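Local structure of ORF 37 (Human herpesvirus 8 type M, 3FHD) at residues C269-F275 / T428-K433; L290-K296 / K380-N386; Y88-L92 / L119-V125; D104-F109 / H139-V144. The protein processes branched viral DNA intermediates as a metal-dependent PD-(D/E)XK endonuclease and exonuclease that accepts double- and single-stranded DNA. All coordinates share one frame; numbering follows the deposited sequence.

Interaction 1. Residues C269-F275 / T428-K433; sequences CRFKYTF and TGFFRK. With SO4 (sulfate ion), chain C.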
# COMPACT_ATOMS: atom_id res chain seq x y z
N CYS A 269 3.73 12.59 0.75
CA CYS A 269 4.10 13.98 0.46
C CYS A 269 3.63 14.87 1.59
O CYS A 269 2.57 14.61 2.18
CB CYS A 269 3.51 14.42 -0.88
SG CYS A 269 3.95 13.36 -2.24
N ARG A 270 4.44 15.87 1.95
CA ARG A 270 4.13 16.75 3.08
C ARG A 270 3.58 18.09 2.64
O ARG A 270 4.33 19.05 2.54
CB ARG A 270 5.39 17.01 3.89
CG ARG A 270 6.10 15.77 4.32
CD ARG A 270 5.62 15.39 5.66
NE ARG A 270 4.28 14.86 5.54
CZ ARG A 270 3.47 14.64 6.56
NH1 ARG A 270 3.87 14.92 7.79
NH2 ARG A 270 2.26 14.13 6.34
N PHE A 271 2.27 18.18 2.39
CA PHE A 271 1.74 19.40 1.83
C PHE A 271 1.74 20.60 2.79
O PHE A 271 1.72 21.75 2.32
CB PHE A 271 0.38 19.15 1.20
CG PHE A 271 0.45 18.22 0.02
CD1 PHE A 271 1.42 18.41 -0.99
CD2 PHE A 271 -0.45 17.16 -0.10
CE1 PHE A 271 1.49 17.55 -2.07
CE2 PHE A 271 -0.39 16.30 -1.19
CZ PHE A 271 0.58 16.50 -2.18
N LYS A 272 1.83 20.36 4.09
CA LYS A 272 1.88 21.48 5.06
C LYS A 272 3.12 22.34 4.85
O LYS A 272 3.18 23.46 5.33
CB LYS A 272 1.93 21.00 6.52
CG LYS A 272 0.68 20.34 7.11
CD LYS A 272 0.96 19.89 8.59
CE LYS A 272 2.07 18.80 8.69
NZ LYS A 272 2.17 18.08 10.04
N TYR A 273 4.13 21.78 4.18
CA TYR A 273 5.43 22.45 4.02
C TYR A 273 5.61 23.08 2.62
O TYR A 273 6.67 23.59 2.31
CB TYR A 273 6.58 21.48 4.28
CG TYR A 273 6.82 21.17 5.75
CD1 TYR A 273 7.59 22.03 6.55
CD2 TYR A 273 6.30 20.02 6.33
CE1 TYR A 273 7.82 21.75 7.89
CE2 TYR A 273 6.52 19.74 7.67
CZ TYR A 273 7.28 20.61 8.45
OH TYR A 273 7.50 20.32 9.78
N THR A 274 4.58 23.00 1.79
CA THR A 274 4.62 23.64 0.47
C THR A 274 4.74 25.17 0.64
O THR A 274 4.00 25.78 1.40
CB THR A 274 3.39 23.23 -0.38
OG1 THR A 274 3.37 21.81 -0.53
CG2 THR A 274 3.42 23.88 -1.79
N PHE A 275 5.74 25.76 -0.01
CA PHE A 275 5.98 27.22 0.05
C PHE A 275 6.10 27.83 -1.33
O PHE A 275 6.29 27.12 -2.33
CB PHE A 275 7.24 27.55 0.87
CG PHE A 275 8.52 27.02 0.26
CD1 PHE A 275 9.27 27.80 -0.60
CD2 PHE A 275 8.97 25.74 0.58
CE1 PHE A 275 10.45 27.30 -1.18
CE2 PHE A 275 10.16 25.24 0.03
CZ PHE A 275 10.88 26.03 -0.86
N THR A 428 9.67 10.46 1.83
CA THR A 428 8.88 11.65 2.07
C THR A 428 9.35 12.75 1.14
O THR A 428 10.53 13.11 1.20
CB THR A 428 9.05 12.13 3.53
OG1 THR A 428 8.51 11.16 4.44
CG2 THR A 428 8.31 13.43 3.75
N GLY A 429 8.44 13.26 0.31
CA GLY A 429 8.73 14.37 -0.60
C GLY A 429 8.19 15.70 -0.11
O GLY A 429 7.12 15.77 0.48
N PHE A 430 8.95 16.77 -0.37
CA PHE A 430 8.61 18.14 0.02
C PHE A 430 8.65 18.94 -1.25
O PHE A 430 9.44 18.62 -2.17
CB PHE A 430 9.62 18.71 1.01
CG PHE A 430 9.63 18.02 2.35
CD1 PHE A 430 8.93 18.56 3.43
CD2 PHE A 430 10.35 16.84 2.55
CE1 PHE A 430 8.92 17.93 4.66
CE2 PHE A 430 10.36 16.21 3.79
CZ PHE A 430 9.64 16.75 4.85
N PHE A 431 7.80 19.96 -1.32
CA PHE A 431 7.53 20.65 -2.59
C PHE A 431 7.44 22.17 -2.43
O PHE A 431 7.28 22.68 -1.31
CB PHE A 431 6.23 20.13 -3.26
CG PHE A 431 6.30 18.69 -3.69
CD1 PHE A 431 6.68 18.36 -4.99
CD2 PHE A 431 5.97 17.67 -2.81
CE1 PHE A 431 6.74 17.02 -5.41
CE2 PHE A 431 6.03 16.32 -3.23
CZ PHE A 431 6.44 16.01 -4.53
N ARG A 432 7.55 22.86 -3.56
CA ARG A 432 7.30 24.29 -3.66
C ARG A 432 6.42 24.67 -4.86
O ARG A 432 6.38 23.96 -5.88
CB ARG A 432 8.60 25.11 -3.63
CG ARG A 432 9.42 25.08 -4.93
CD ARG A 432 10.58 26.09 -4.86
NE ARG A 432 11.42 26.09 -6.07
CZ ARG A 432 11.09 26.66 -7.23
NH1 ARG A 432 9.92 27.26 -7.39
NH2 ARG A 432 11.96 26.62 -8.25
N LYS A 433 5.68 25.77 -4.71
CA LYS A 433 4.93 26.33 -5.82
C LYS A 433 5.86 26.79 -6.94
O LYS A 433 6.99 27.26 -6.70
CB LYS A 433 4.06 27.51 -5.35
CG LYS A 433 2.91 27.14 -4.37
CD LYS A 433 1.97 26.05 -4.96
CE LYS A 433 0.67 25.92 -4.14
NZ LYS A 433 -0.21 24.80 -4.65
S SO4 C . 0.51 17.12 5.12
O1 SO4 C . -0.48 18.19 4.95
O2 SO4 C . 1.81 17.66 5.52
O3 SO4 C . 0.03 16.24 6.19
O4 SO4 C . 0.58 16.36 3.87
O HOH W 1 5.74 20.16 0.52
O HOH W 2 8.64 22.25 1.10
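Beside the magnesium site of the PD-(D/E)XK nuclease fold, the end of strand 262-269 pairs in parallel with strand 423-432, Cys269 bridging Gly429. Past that bridge, Arg270 N donates to Gly429 O at 3.1 Å. Cys269 SG comes obliquely to the Phe431 ring, 3.8 Å from CE2, on the side of the sheet that helix 203-217 covers through Cys205. Residue 269 follows closely on Glu266 and Ile267, which hold the magnesium ion, so the pairing continues the metal-binding strand. Beyond it the chain turns away and water takes over: one molecule accepts from Phe431 N and donates to Arg270 O, bridging the parted backbones. With CG beside its own backbone N (chi1 -54°), Arg270 lays CG over the face of Phe430, 3.6 Å from CE1; bends at chi2 and chi3 then turn one guanidinium face to a sulfate ion, probably from the crystallisation liquor, and NH1 pairs with Asp324. The same sulfate is gripped by Phe271 N and Lys272 N. Phe430 also directs its edge at the face of Tyr273, the planes 71° apart. At the far end Lys433 N donates to Phe275 O at 2.8 Å, and Arg432 CB sits over the Phe275 ring.

Interaction 2. Residues L290-K296 / K380-N386; sequences LYEAPGK and KARFKAN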
# COMPACT_ATOMS: atom_id res chain seq x y z
N LEU A 290 18.76 26.07 4.44
CA LEU A 290 18.98 24.65 4.18
C LEU A 290 19.63 24.39 2.82
O LEU A 290 20.53 23.55 2.73
CB LEU A 290 17.65 23.87 4.27
CG LEU A 290 17.63 22.35 4.05
CD1 LEU A 290 18.34 21.65 5.21
CD2 LEU A 290 16.20 21.88 3.92
N TYR A 291 19.17 25.09 1.78
CA TYR A 291 19.68 24.92 0.41
C TYR A 291 21.15 25.33 0.28
O TYR A 291 21.94 24.63 -0.36
CB TYR A 291 18.81 25.70 -0.59
CG TYR A 291 19.14 25.43 -2.06
CD1 TYR A 291 18.64 24.30 -2.70
CD2 TYR A 291 19.94 26.32 -2.79
CE1 TYR A 291 18.93 24.05 -4.05
CE2 TYR A 291 20.24 26.08 -4.14
CZ TYR A 291 19.73 24.95 -4.76
OH TYR A 291 20.02 24.69 -6.09
N GLU A 292 21.50 26.46 0.90
CA GLU A 292 22.85 27.00 0.85
C GLU A 292 23.81 26.24 1.76
O GLU A 292 25.00 26.17 1.47
CB GLU A 292 22.86 28.49 1.21
N ALA A 293 23.29 25.71 2.86
CA ALA A 293 24.09 25.01 3.88
C ALA A 293 23.43 23.70 4.33
O ALA A 293 22.92 23.62 5.45
CB ALA A 293 24.33 25.93 5.08
N PRO A 294 23.42 22.67 3.46
CA PRO A 294 22.68 21.44 3.79
C PRO A 294 23.21 20.72 5.04
O PRO A 294 24.37 20.32 5.08
CB PRO A 294 22.87 20.56 2.54
CG PRO A 294 23.31 21.52 1.45
CD PRO A 294 24.09 22.58 2.14
N GLY A 295 22.35 20.56 6.05
CA GLY A 295 22.72 19.85 7.27
C GLY A 295 21.61 19.81 8.30
O GLY A 295 20.53 20.38 8.10
N LYS A 296 21.89 19.19 9.44
CA LYS A 296 20.87 18.90 10.43
C LYS A 296 20.24 20.12 11.12
O LYS A 296 19.04 20.08 11.46
CB LYS A 296 21.38 17.90 11.47
CG LYS A 296 21.74 16.54 10.86
CD LYS A 296 21.76 15.46 11.90
CE LYS A 296 22.77 15.75 12.99
NZ LYS A 296 22.85 14.59 13.92
N LYS A 380 21.59 17.79 -5.22
CA LYS A 380 22.58 18.84 -4.92
C LYS A 380 23.47 18.40 -3.76
O LYS A 380 24.68 18.61 -3.80
CB LYS A 380 21.89 20.16 -4.54
CG LYS A 380 22.85 21.30 -4.29
CD LYS A 380 22.29 22.31 -3.33
CE LYS A 380 23.16 23.56 -3.29
NZ LYS A 380 24.34 23.43 -2.38
N ALA A 381 22.86 17.83 -2.72
CA ALA A 381 23.60 17.42 -1.53
C ALA A 381 22.82 16.36 -0.78
O ALA A 381 21.59 16.31 -0.85
CB ALA A 381 23.87 18.60 -0.63
N ARG A 382 23.55 15.52 -0.05
CA ARG A 382 23.03 14.34 0.61
C ARG A 382 23.65 14.28 2.00
O ARG A 382 24.85 14.48 2.13
CB ARG A 382 23.49 13.13 -0.20
CG ARG A 382 22.91 11.81 0.17
CD ARG A 382 23.70 10.74 -0.58
NE ARG A 382 23.45 9.37 -0.13
CZ ARG A 382 23.28 8.99 1.14
NH1 ARG A 382 23.06 7.70 1.41
NH2 ARG A 382 23.35 9.87 2.14
N PHE A 383 22.85 14.03 3.04
CA PHE A 383 23.36 13.94 4.42
C PHE A 383 22.51 13.05 5.33
O PHE A 383 21.34 12.86 5.08
CB PHE A 383 23.58 15.33 5.04
CG PHE A 383 22.32 16.15 5.26
CD1 PHE A 383 21.70 16.17 6.50
CD2 PHE A 383 21.80 16.95 4.23
CE1 PHE A 383 20.54 16.94 6.72
CE2 PHE A 383 20.65 17.72 4.44
CZ PHE A 383 20.03 17.72 5.69
N LYS A 384 23.10 12.52 6.40
CA LYS A 384 22.37 11.67 7.36
C LYS A 384 21.64 12.52 8.43
O LYS A 384 22.16 13.53 8.90
CB LYS A 384 23.32 10.70 8.08
CG LYS A 384 24.05 9.72 7.20
CD LYS A 384 23.09 8.79 6.48
CE LYS A 384 23.86 7.72 5.72
NZ LYS A 384 23.06 6.46 5.63
N ALA A 385 20.44 12.09 8.82
CA ALA A 385 19.72 12.75 9.90
C ALA A 385 19.22 11.71 10.90
O ALA A 385 18.59 10.72 10.49
CB ALA A 385 18.56 13.61 9.35
N ASN A 386 19.52 11.91 12.19
CA ASN A 386 19.02 11.02 13.24
C ASN A 386 17.52 11.22 13.49
O ASN A 386 17.07 11.63 14.56
CB ASN A 386 19.86 11.06 14.54
CG ASN A 386 20.13 12.48 15.04
OD1 ASN A 386 20.04 13.47 14.29
ND2 ASN A 386 20.48 12.58 16.32
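Phe383 and Gly295 form the apolar centre of this contact, a ring lying flat beneath a turn of backbone. Gly295 CA stands over the ring face, 3.8 Å from its centroid, and the carbonyl carbon of Pro294 covers the same face nearer the rim. Phe383 adopts chi1 66°, with CG between its own backbone N and carbonyl carbon, which raises the ring from the strand to meet the turn. Pro294 extends the apolar patch along the strand, its CG 3.6 Å from Ala381 CB, while Leu290 CD1 approaches the ring obliquely at CZ. Toward one edge, Lys380 runs its aliphatic chain over a face of Tyr291, with CD 4.0 Å from the ring centroid. A bend at chi4 (-83°) then turns NZ to Tyr291 O for a weak bond of 3.4 Å; the tyrosine hydroxyl is held elsewhere, by Asp369 N. At the other edge, Lys296 passes CD 3.6 Å from Lys384 O and donates from NZ to Asn386 OD1 at 3.0 Å, from well above the amide plane. Glu332 accepts from Asn386 ND2, and Trp333 NE1 donates to OD1, fixing how the amide is turned. Gly295 is the N-cap of helix 296-303, and the short link between helix 282-292 and helix 296-303 is laid across a strand of the mixed sheet, where Lys380 and Ala381 form a classic beta bulge opposite Val366.

Interaction 3. Residues Y88-L92 / L119-V125; sequences YNYFL and LLDVASV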
# COMPACT_ATOMS: atom_id res chain seq x y z
N TYR A 88 -14.86 -15.82 -5.09
CA TYR A 88 -15.19 -14.43 -5.46
C TYR A 88 -14.30 -13.91 -6.59
O TYR A 88 -14.82 -13.32 -7.56
CB TYR A 88 -15.05 -13.48 -4.25
CG TYR A 88 -15.04 -12.00 -4.64
CD1 TYR A 88 -16.18 -11.40 -5.16
CD2 TYR A 88 -13.86 -11.24 -4.54
CE1 TYR A 88 -16.18 -10.03 -5.56
CE2 TYR A 88 -13.84 -9.89 -4.95
CZ TYR A 88 -15.01 -9.30 -5.43
OH TYR A 88 -14.99 -7.98 -5.83
N ASN A 89 -12.97 -14.10 -6.48
CA ASN A 89 -12.04 -13.65 -7.54
C ASN A 89 -12.47 -14.22 -8.90
O ASN A 89 -12.50 -13.52 -9.91
CB ASN A 89 -10.59 -14.03 -7.26
CG ASN A 89 -9.86 -12.98 -6.38
OD1 ASN A 89 -8.91 -12.33 -6.84
ND2 ASN A 89 -10.31 -12.79 -5.17
N TYR A 90 -12.82 -15.50 -8.92
CA TYR A 90 -13.29 -16.10 -10.17
C TYR A 90 -14.51 -15.39 -10.75
O TYR A 90 -14.49 -14.99 -11.92
CB TYR A 90 -13.54 -17.61 -10.02
CG TYR A 90 -14.25 -18.15 -11.25
CD1 TYR A 90 -13.55 -18.29 -12.47
CD2 TYR A 90 -15.60 -18.49 -11.21
CE1 TYR A 90 -14.20 -18.76 -13.61
CE2 TYR A 90 -16.25 -18.99 -12.37
CZ TYR A 90 -15.54 -19.11 -13.54
OH TYR A 90 -16.18 -19.61 -14.67
N PHE A 91 -15.58 -15.25 -9.97
CA PHE A 91 -16.79 -14.56 -10.44
C PHE A 91 -16.53 -13.12 -10.85
O PHE A 91 -17.10 -12.64 -11.86
CB PHE A 91 -17.89 -14.61 -9.36
CG PHE A 91 -18.52 -15.99 -9.20
CD1 PHE A 91 -19.39 -16.48 -10.17
CD2 PHE A 91 -18.19 -16.80 -8.13
CE1 PHE A 91 -19.95 -17.77 -10.06
CE2 PHE A 91 -18.74 -18.07 -7.98
CZ PHE A 91 -19.64 -18.57 -8.97
N LEU A 92 -15.73 -12.42 -10.05
CA LEU A 92 -15.35 -11.04 -10.35
C LEU A 92 -14.68 -10.95 -11.74
O LEU A 92 -15.10 -10.19 -12.59
CB LEU A 92 -14.37 -10.50 -9.28
CG LEU A 92 -13.86 -9.08 -9.61
CD1 LEU A 92 -15.02 -8.08 -9.88
CD2 LEU A 92 -12.97 -8.62 -8.50
N LEU A 119 -17.30 -23.43 -14.84
CA LEU A 119 -18.28 -23.50 -13.75
C LEU A 119 -19.02 -22.18 -13.55
O LEU A 119 -18.44 -21.10 -13.61
CB LEU A 119 -17.61 -23.94 -12.45
CG LEU A 119 -16.86 -25.28 -12.40
CD1 LEU A 119 -16.21 -25.46 -11.03
CD2 LEU A 119 -17.78 -26.46 -12.73
N LEU A 120 -20.32 -22.29 -13.31
CA LEU A 120 -21.20 -21.14 -13.22
C LEU A 120 -21.90 -21.01 -11.87
O LEU A 120 -22.35 -19.92 -11.51
CB LEU A 120 -22.27 -21.18 -14.32
CG LEU A 120 -21.77 -21.04 -15.75
CD1 LEU A 120 -22.76 -21.67 -16.72
CD2 LEU A 120 -21.46 -19.57 -16.11
N ASP A 121 -21.99 -22.12 -11.13
CA ASP A 121 -22.68 -22.16 -9.84
C ASP A 121 -21.71 -22.03 -8.65
O ASP A 121 -20.58 -22.52 -8.70
CB ASP A 121 -23.52 -23.44 -9.71
CG ASP A 121 -22.66 -24.68 -9.63
OD1 ASP A 121 -21.81 -24.87 -10.53
OD2 ASP A 121 -22.82 -25.45 -8.65
N VAL A 122 -22.16 -21.35 -7.59
CA VAL A 122 -21.29 -21.09 -6.45
C VAL A 122 -20.86 -22.37 -5.73
O VAL A 122 -19.70 -22.48 -5.34
CB VAL A 122 -21.85 -20.01 -5.50
CG1 VAL A 122 -23.10 -20.52 -4.76
CG2 VAL A 122 -20.80 -19.53 -4.55
N ALA A 123 -21.75 -23.36 -5.59
CA ALA A 123 -21.38 -24.62 -4.94
C ALA A 123 -20.14 -25.25 -5.57
O ALA A 123 -19.21 -25.61 -4.86
CB ALA A 123 -22.54 -25.62 -4.93
N SER A 124 -20.12 -25.36 -6.90
CA SER A 124 -18.99 -26.00 -7.62
C SER A 124 -17.73 -25.17 -7.61
O SER A 124 -16.63 -25.67 -7.34
CB SER A 124 -19.37 -26.30 -9.06
OG SER A 124 -20.45 -27.20 -9.08
N VAL A 125 -17.88 -23.88 -7.91
CA VAL A 125 -16.74 -22.97 -7.90
C VAL A 125 -16.07 -23.02 -6.53
O VAL A 125 -14.85 -23.23 -6.43
CB VAL A 125 -17.15 -21.54 -8.27
CG1 VAL A 125 -16.01 -20.56 -8.05
CG2 VAL A 125 -17.61 -21.52 -9.73
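Helix 83-100 faces the loop 119-121 and the first turn of helix 122-130 with the backbones well apart, the CA atoms of Tyr90 and Val125 being 8.0 Å from each other. Side chains span the gap. Tyr90 OH donates to Leu119 O at 2.9 Å, in the carbonyl plane, which gives this loop carbonyl a partner on the buried tyrosine. Phe91 points its ring edge at the next carbonyl, with CE1 3.5 Å from Leu120 O and the oxygen in the plane of the ring. Val125 comes to meet Phe91 from the opposite direction and crosses Tyr90 at about a right angle. Each of its methyls touches both rings: CG1 is 3.8 Å from Tyr90 CD2 and 3.7 Å from Phe91 CE2, and CG2 is 3.7 Å from Phe91 CZ. Val122 CA adds an oblique contact to Phe91 CZ. Phe114 and Phe109 meet the Tyr90 ring edge-to-face, while the rings of Phe33 and Phe91 meet with their planes inclined. On the outer side, Asp121 OD2 receives both Ser124 N, from above the carboxylate plane, and Ser124 OG, on its syn lone pair. This is a side-chain N-cap, here starting helix 122-130 where it packs on helix 83-100 within the helical part of the nuclease.

Interaction 4. Residues D104-F109 / H139-V144; sequences DVCNFF and HICCLV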
# COMPACT_ATOMS: atom_id res chain seq x y z
N ASP A 104 -6.70 -13.59 -18.42
CA ASP A 104 -5.76 -14.56 -17.85
C ASP A 104 -6.22 -15.22 -16.53
O ASP A 104 -5.91 -16.39 -16.27
CB ASP A 104 -4.39 -13.90 -17.67
CG ASP A 104 -3.81 -13.39 -19.00
OD1 ASP A 104 -3.85 -12.15 -19.27
OD2 ASP A 104 -3.34 -14.24 -19.80
N VAL A 105 -6.95 -14.46 -15.70
CA VAL A 105 -7.34 -14.93 -14.36
C VAL A 105 -8.40 -16.01 -14.51
O VAL A 105 -8.26 -17.12 -13.98
CB VAL A 105 -7.84 -13.81 -13.45
CG1 VAL A 105 -8.43 -14.37 -12.15
CG2 VAL A 105 -6.71 -12.85 -13.12
N CYS A 106 -9.44 -15.68 -15.27
CA CYS A 106 -10.52 -16.60 -15.56
C CYS A 106 -9.99 -17.85 -16.30
O CYS A 106 -10.37 -18.97 -15.97
CB CYS A 106 -11.60 -15.84 -16.35
SG CYS A 106 -13.16 -16.65 -16.60
N ASN A 107 -9.09 -17.66 -17.27
CA ASN A 107 -8.53 -18.78 -18.02
C ASN A 107 -7.85 -19.77 -17.10
O ASN A 107 -8.01 -20.97 -17.27
CB ASN A 107 -7.54 -18.32 -19.08
CG ASN A 107 -8.22 -17.70 -20.29
OD1 ASN A 107 -9.40 -17.91 -20.52
ND2 ASN A 107 -7.47 -16.93 -21.06
N PHE A 108 -7.09 -19.25 -16.13
CA PHE A 108 -6.36 -20.09 -15.17
C PHE A 108 -7.28 -20.94 -14.28
O PHE A 108 -7.02 -22.14 -14.10
CB PHE A 108 -5.39 -19.28 -14.32
CG PHE A 108 -4.49 -20.14 -13.42
CD1 PHE A 108 -3.30 -20.69 -13.93
CD2 PHE A 108 -4.84 -20.41 -12.10
CE1 PHE A 108 -2.47 -21.49 -13.11
CE2 PHE A 108 -4.04 -21.21 -11.28
CZ PHE A 108 -2.84 -21.75 -11.79
N PHE A 109 -8.32 -20.33 -13.71
CA PHE A 109 -9.30 -21.06 -12.94
C PHE A 109 -9.88 -22.17 -13.78
O PHE A 109 -9.83 -23.35 -13.40
CB PHE A 109 -10.47 -20.15 -12.52
CG PHE A 109 -10.22 -19.38 -11.23
CD1 PHE A 109 -10.26 -20.03 -9.99
CD2 PHE A 109 -9.99 -17.99 -11.26
CE1 PHE A 109 -10.04 -19.29 -8.81
CE2 PHE A 109 -9.79 -17.25 -10.09
CZ PHE A 109 -9.81 -17.89 -8.88
N HIS A 139 -0.44 -17.97 -7.68
CA HIS A 139 -0.51 -17.64 -9.10
C HIS A 139 -1.72 -16.73 -9.44
O HIS A 139 -1.54 -15.72 -10.12
CB HIS A 139 -0.49 -18.89 -9.99
CG HIS A 139 -0.43 -18.56 -11.44
ND1 HIS A 139 0.75 -18.36 -12.11
CD2 HIS A 139 -1.42 -18.37 -12.35
CE1 HIS A 139 0.49 -18.09 -13.38
NE2 HIS A 139 -0.82 -18.08 -13.55
N ILE A 140 -2.90 -17.05 -8.92
CA ILE A 140 -4.08 -16.20 -9.09
C ILE A 140 -3.84 -14.75 -8.56
O ILE A 140 -4.13 -13.74 -9.25
CB ILE A 140 -5.35 -16.86 -8.48
CG1 ILE A 140 -5.83 -18.10 -9.32
CG2 ILE A 140 -6.46 -15.82 -8.25
CD1 ILE A 140 -6.23 -17.78 -10.72
N CYS A 141 -3.30 -14.64 -7.35
CA CYS A 141 -3.06 -13.33 -6.75
C CYS A 141 -2.07 -12.49 -7.57
O CYS A 141 -2.24 -11.25 -7.71
CB CYS A 141 -2.61 -13.52 -5.31
SG CYS A 141 -3.94 -14.16 -4.25
N CYS A 142 -1.07 -13.15 -8.13
CA CYS A 142 -0.11 -12.51 -9.02
C CYS A 142 -0.77 -12.02 -10.31
O CYS A 142 -0.42 -10.95 -10.83
CB CYS A 142 1.03 -13.46 -9.37
SG CYS A 142 2.19 -13.68 -8.00
N LEU A 143 -1.70 -12.81 -10.85
CA LEU A 143 -2.40 -12.41 -12.08
C LEU A 143 -3.32 -11.22 -11.84
O LEU A 143 -3.40 -10.32 -12.67
CB LEU A 143 -3.18 -13.61 -12.66
CG LEU A 143 -2.40 -14.70 -13.40
CD1 LEU A 143 -3.44 -15.75 -13.78
CD2 LEU A 143 -1.58 -14.24 -14.65
N VAL A 144 -3.98 -11.22 -10.69
CA VAL A 144 -4.83 -10.10 -10.23
C VAL A 144 -4.03 -8.79 -10.04
O VAL A 144 -4.49 -7.70 -10.46
CB VAL A 144 -5.66 -10.48 -8.97
CG1 VAL A 144 -6.34 -9.24 -8.38
CG2 VAL A 144 -6.71 -11.59 -9.36
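Phe108 and His139 overlap obliquely where two nearly antiparallel helices, 104-113 and 134-147, pack in the helical part of the nuclease; their short segments run at 163° with axes 9.6 Å apart. His139 brings CD2 over one face of the phenylalanine ring toward its rim, 3.4 Å from Phe108 CD1, and the two planes are inclined by 32°. Each of these side chains has CG opposite the backbone N (chi1 -173° for Phe108), which sends both rings toward the facing helix, where they meet at a slant. Ile140 is set between two aromatics. Its CD1 touches the Phe108 ring obliquely, 3.3 Å from CD2, a tight approach, and also lies over a face of Phe109, 3.9 Å from that centroid. Farther along, Val105 and Leu143 pass alongside one another, pointing contrary ways, at the closest backbone approach, where the CA atoms are 6.0 Å apart. Val105 CG2 rests against Leu143 CB there, with Val144 CG2 next to it. Val105 and Val144 both touch Phe93 of helix 83-100, which ties a third helix to the pair. No hydrogen bond crosses between the two segments, and beside the exposed Asp104, Leu143 CD1 lies 3.6 Å from that residue's backbone oxygen.

Two pairs of contacts lie on opposite sides of the chain's centre. Interactions 1 and 2 reach the same mixed sheet, their centres about 17 Å apart: the first is buried beside the magnesium site and relies on backbone pairing, bridging water and aromatic packing, whereas the second is a surface contact, apolar in the middle with lysines at both edges. Interactions 3 and 4, both partly buried, lie among the helices, interaction 3 partly on a loop, and they touch. Tyr90 packs on Phe109 and Cys106, and Asn89 on Val144, so helix 83-100 joins both. A hydrogen bond to one loop carbonyl and a helix cap mark interaction 3, while apolar and ring contacts carry interaction 4.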